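Sefir domain protein (Bacillus cereus F65185, PDB 5Y8E) is a bacterial SEFIR-domain protein that probably takes part in signalling through SEFIR-SEFIR interactions. Local coordinates at residues Lys133-Lys136 against Glu137-Leu141. Numbering follows the deposited sequence.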
ATOM      1  N   LYS A 133      -0.085  -8.746  16.302  1.00 13.01           N
ATOM      2  CA  LYS A 133       1.341  -8.520  16.074  1.00 12.86           C
ATOM      3  C   LYS A 133       1.593  -7.845  14.729  1.00 14.21           C
ATOM      4  O   LYS A 133       2.376  -6.895  14.638  1.00 14.79           O
ATOM      5  CB  LYS A 133       2.111  -9.835  16.157  1.00 16.01           C
ATOM      6  CG  LYS A 133       3.618  -9.689  15.992  1.00 22.31           C
ATOM      7  CD  LYS A 133       4.322 -10.994  16.358  1.00 26.29           C
ATOM      8  CE  LYS A 133       5.814 -10.930  16.069  1.00 34.15           C
ATOM      9  NZ  LYS A 133       6.081 -10.907  14.604  1.00 38.99           N
ATOM     10  N   SER A 134       0.926  -8.333  13.688  1.00 12.32           N
ATOM     11  CA  SER A 134       1.037  -7.745  12.360  1.00 10.92           C
ATOM     12  C   SER A 134       0.549  -6.299  12.347  1.00 12.68           C
ATOM     13  O   SER A 134       1.192  -5.430  11.757  1.00 11.97           O
ATOM     14  CB  SER A 134       0.258  -8.585  11.344  1.00 14.80           C
ATOM     15  OG  SER A 134       0.842  -9.869  11.206  1.00 16.72           O
ATOM     16  N   TYR A 135      -0.573  -6.037  13.011  1.00 11.67           N
ATOM     17  CA  TYR A 135      -1.135  -4.689  13.024  1.00 14.00           C
ATOM     18  C   TYR A 135      -0.238  -3.733  13.806  1.00 12.57           C
ATOM     19  O   TYR A 135      -0.041  -2.578  13.407  1.00 11.67           O
ATOM     20  CB  TYR A 135      -2.556  -4.681  13.600  1.00 13.63           C
ATOM     21  CG  TYR A 135      -3.184  -3.311  13.520  1.00  9.11           C
ATOM     22  CD1 TYR A 135      -3.835  -2.897  12.367  1.00 12.12           C
ATOM     23  CD2 TYR A 135      -3.093  -2.421  14.581  1.00 10.62           C
ATOM     24  CE1 TYR A 135      -4.394  -1.629  12.272  1.00 15.32           C
ATOM     25  CE2 TYR A 135      -3.643  -1.147  14.498  1.00 12.51           C
ATOM     26  CZ  TYR A 135      -4.293  -0.764  13.342  1.00 13.74           C
ATOM     27  OH  TYR A 135      -4.846   0.495  13.255  1.00 14.29           O
ATOM     28  N   LYS A 136       0.295  -4.215  14.923  1.00 12.23           N
ATOM     29  CA  LYS A 136       1.211  -3.422  15.733  1.00 12.40           C
ATOM     30  C   LYS A 136       2.420  -3.000  14.903  1.00 12.08           C
ATOM     31  O   LYS A 136       2.875  -1.853  14.989  1.00 12.11           O
ATOM     32  CB  LYS A 136       1.658  -4.223  16.955  1.00 15.93           C
ATOM     33  CG  LYS A 136       2.628  -3.499  17.880  1.00 17.68           C
ATOM     34  CD  LYS A 136       3.007  -4.425  19.040  1.00 28.18           C
ATOM     35  CE  LYS A 136       3.990  -3.773  19.994  1.00 40.53           C
ATOM     36  NZ  LYS A 136       5.305  -3.501  19.347  1.00 47.56           N
ATOM     37  N   GLU A 137       2.940  -3.919  14.092  1.00 11.96           N
ATOM     38  CA  GLU A 137       4.099  -3.599  13.267  1.00 13.41           C
ATOM     39  C   GLU A 137       3.735  -2.633  12.148  1.00 11.24           C
ATOM     40  O   GLU A 137       4.510  -1.728  11.831  1.00 13.76           O
ATOM     41  CB  GLU A 137       4.756  -4.865  12.706  1.00 14.34           C
ATOM     42  CG  GLU A 137       5.932  -4.593  11.761  1.00 15.58           C
ATOM     43  CD  GLU A 137       7.164  -3.993  12.435  1.00 22.74           C
ATOM     44  OE1 GLU A 137       7.152  -3.750  13.664  1.00 24.30           O
ATOM     45  OE2 GLU A 137       8.165  -3.770  11.719  1.00 24.81           O
ATOM     46  N   LEU A 138       2.551  -2.805  11.561  1.00 10.35           N
ATOM     47  CA  LEU A 138       2.081  -1.870  10.533  1.00 10.25           C
ATOM     48  C   LEU A 138       1.994  -0.457  11.101  1.00 10.29           C
ATOM     49  O   LEU A 138       2.428   0.515  10.470  1.00 10.86           O
ATOM     50  CB  LEU A 138       0.712  -2.296   9.994  1.00 10.49           C
ATOM     51  CG  LEU A 138      -0.003  -1.301   9.075  1.00 10.45           C
ATOM     52  CD1 LEU A 138       0.811  -1.017   7.811  1.00  8.50           C
ATOM     53  CD2 LEU A 138      -1.382  -1.832   8.707  1.00 12.73           C
ATOM     54  N   GLU A 139       1.440  -0.359  12.302  1.00 11.84           N
ATOM     55  CA  GLU A 139       1.288   0.914  12.993  1.00 12.64           C
ATOM     56  C   GLU A 139       2.653   1.556  13.257  1.00 14.03           C
ATOM     57  O   GLU A 139       2.839   2.762  13.037  1.00 12.29           O
ATOM     58  CB  GLU A 139       0.529   0.667  14.291  1.00 16.25           C
ATOM     59  CG  GLU A 139       0.245   1.886  15.116  1.00 15.84           C
ATOM     60  CD  GLU A 139      -0.457   1.515  16.391  1.00 16.83           C
ATOM     61  OE1 GLU A 139      -1.694   1.687  16.466  1.00 17.46           O
ATOM     62  OE2 GLU A 139       0.227   1.026  17.311  1.00 17.98           O
ATOM     63  N   ARG A 140       3.606   0.750  13.719  1.00 10.61           N
ATOM     64  CA  ARG A 140       4.976   1.223  13.938  1.00 13.17           C
ATOM     65  C   ARG A 140       5.582   1.790  12.656  1.00 12.93           C
ATOM     66  O   ARG A 140       6.165   2.879  12.662  1.00 12.74           O
ATOM     67  CB  ARG A 140       5.864   0.089  14.464  1.00 14.17           C
ATOM     68  CG  ARG A 140       7.237   0.569  14.926  1.00 16.15           C
ATOM     69  CD  ARG A 140       8.211  -0.566  15.210  1.00 18.50           C
ATOM     70  NE  ARG A 140       8.598  -1.278  13.995  1.00 19.71           N
ATOM     71  CZ  ARG A 140       9.498  -0.830  13.120  1.00 25.93           C
ATOM     72  NH1 ARG A 140      10.102   0.335  13.323  1.00 28.44           N
ATOM     73  NH2 ARG A 140       9.793  -1.541  12.041  1.00 24.06           N
ATOM     74  N   LEU A 141       5.449   1.048  11.561  1.00 11.72           N
ATOM     75  CA  LEU A 141       6.017   1.469  10.276  1.00 12.14           C
ATOM     76  C   LEU A 141       5.383   2.765   9.766  1.00 13.15           C
ATOM     77  O   LEU A 141       6.061   3.618   9.178  1.00 11.75           O
ATOM     78  CB  LEU A 141       5.847   0.353   9.245  1.00 11.54           C
ATOM     79  CG  LEU A 141       6.713  -0.889   9.470  1.00 16.52           C
ATOM     80  CD1 LEU A 141       6.202  -2.054   8.646  1.00 12.35           C
ATOM     81  CD2 LEU A 141       8.158  -0.571   9.117  1.00 16.49           C
TER
HETATM   82  O   HOH W   1       2.796   0.139  17.059  1.00 16.21           O
HETATM   83  O   HOH W   2       6.073  -3.867  16.098  1.00 18.86           O
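The ring of Tyr-135 meets the carboxylate of Glu-139 one turn later in helix 131-143 of the SEFIR domain: Tyr-135 CE2 lies 4.0 Å from Glu-139 OE1, the two planes 71° apart. At this distance and tilt the approach is best read as van der Waals contact; the polar ends converge instead on Ser-30, whose OG is hydrogen-bonded to both Tyr-135 OH and Glu-139 OE1. Lys-25 adds a cation-pi contact to the ring, which also packs on Leu-22 and Leu-26, fastening this side to helix 13-29. The other flat pair is a side-on salt bridge, with the Glu-137 carboxylate at the edge of the Arg-140 guanidinium. Arg-140 NE reaches Glu-137 OE1 at 2.9 Å and NH2 reaches OE2 at 2.8 Å. Both acceptors lie within 6° of the guanidinium plane, yet NE stands 37° out of the carboxylate plane, so the two groups are not coplanar. The Glu-137 chain bends at chi2 and the Arg-140 chain at chi3, bringing the charged ends together, and two bonds should restrict rotation of both groups. Four successive i+4 to i backbone bonds, from Glu-137, Leu-138, Glu-139 and Arg-140 N to Lys-133, Ser-134, Tyr-135 and Lys-136 O, run through the helix. Leu-138 turns inward onto Leu-22, Ile-101, Ile-103 and Leu-124, seating the helix against both helix 13-29 and the sheet. Lys-136 O also accepts from a water, which donates a second hydrogen bond to Glu-139 OE2 at 2.7 Å. Another water donates to Glu-137 OE1 at 2.7 Å, giving that oxygen a second partner besides Arg-140 NE.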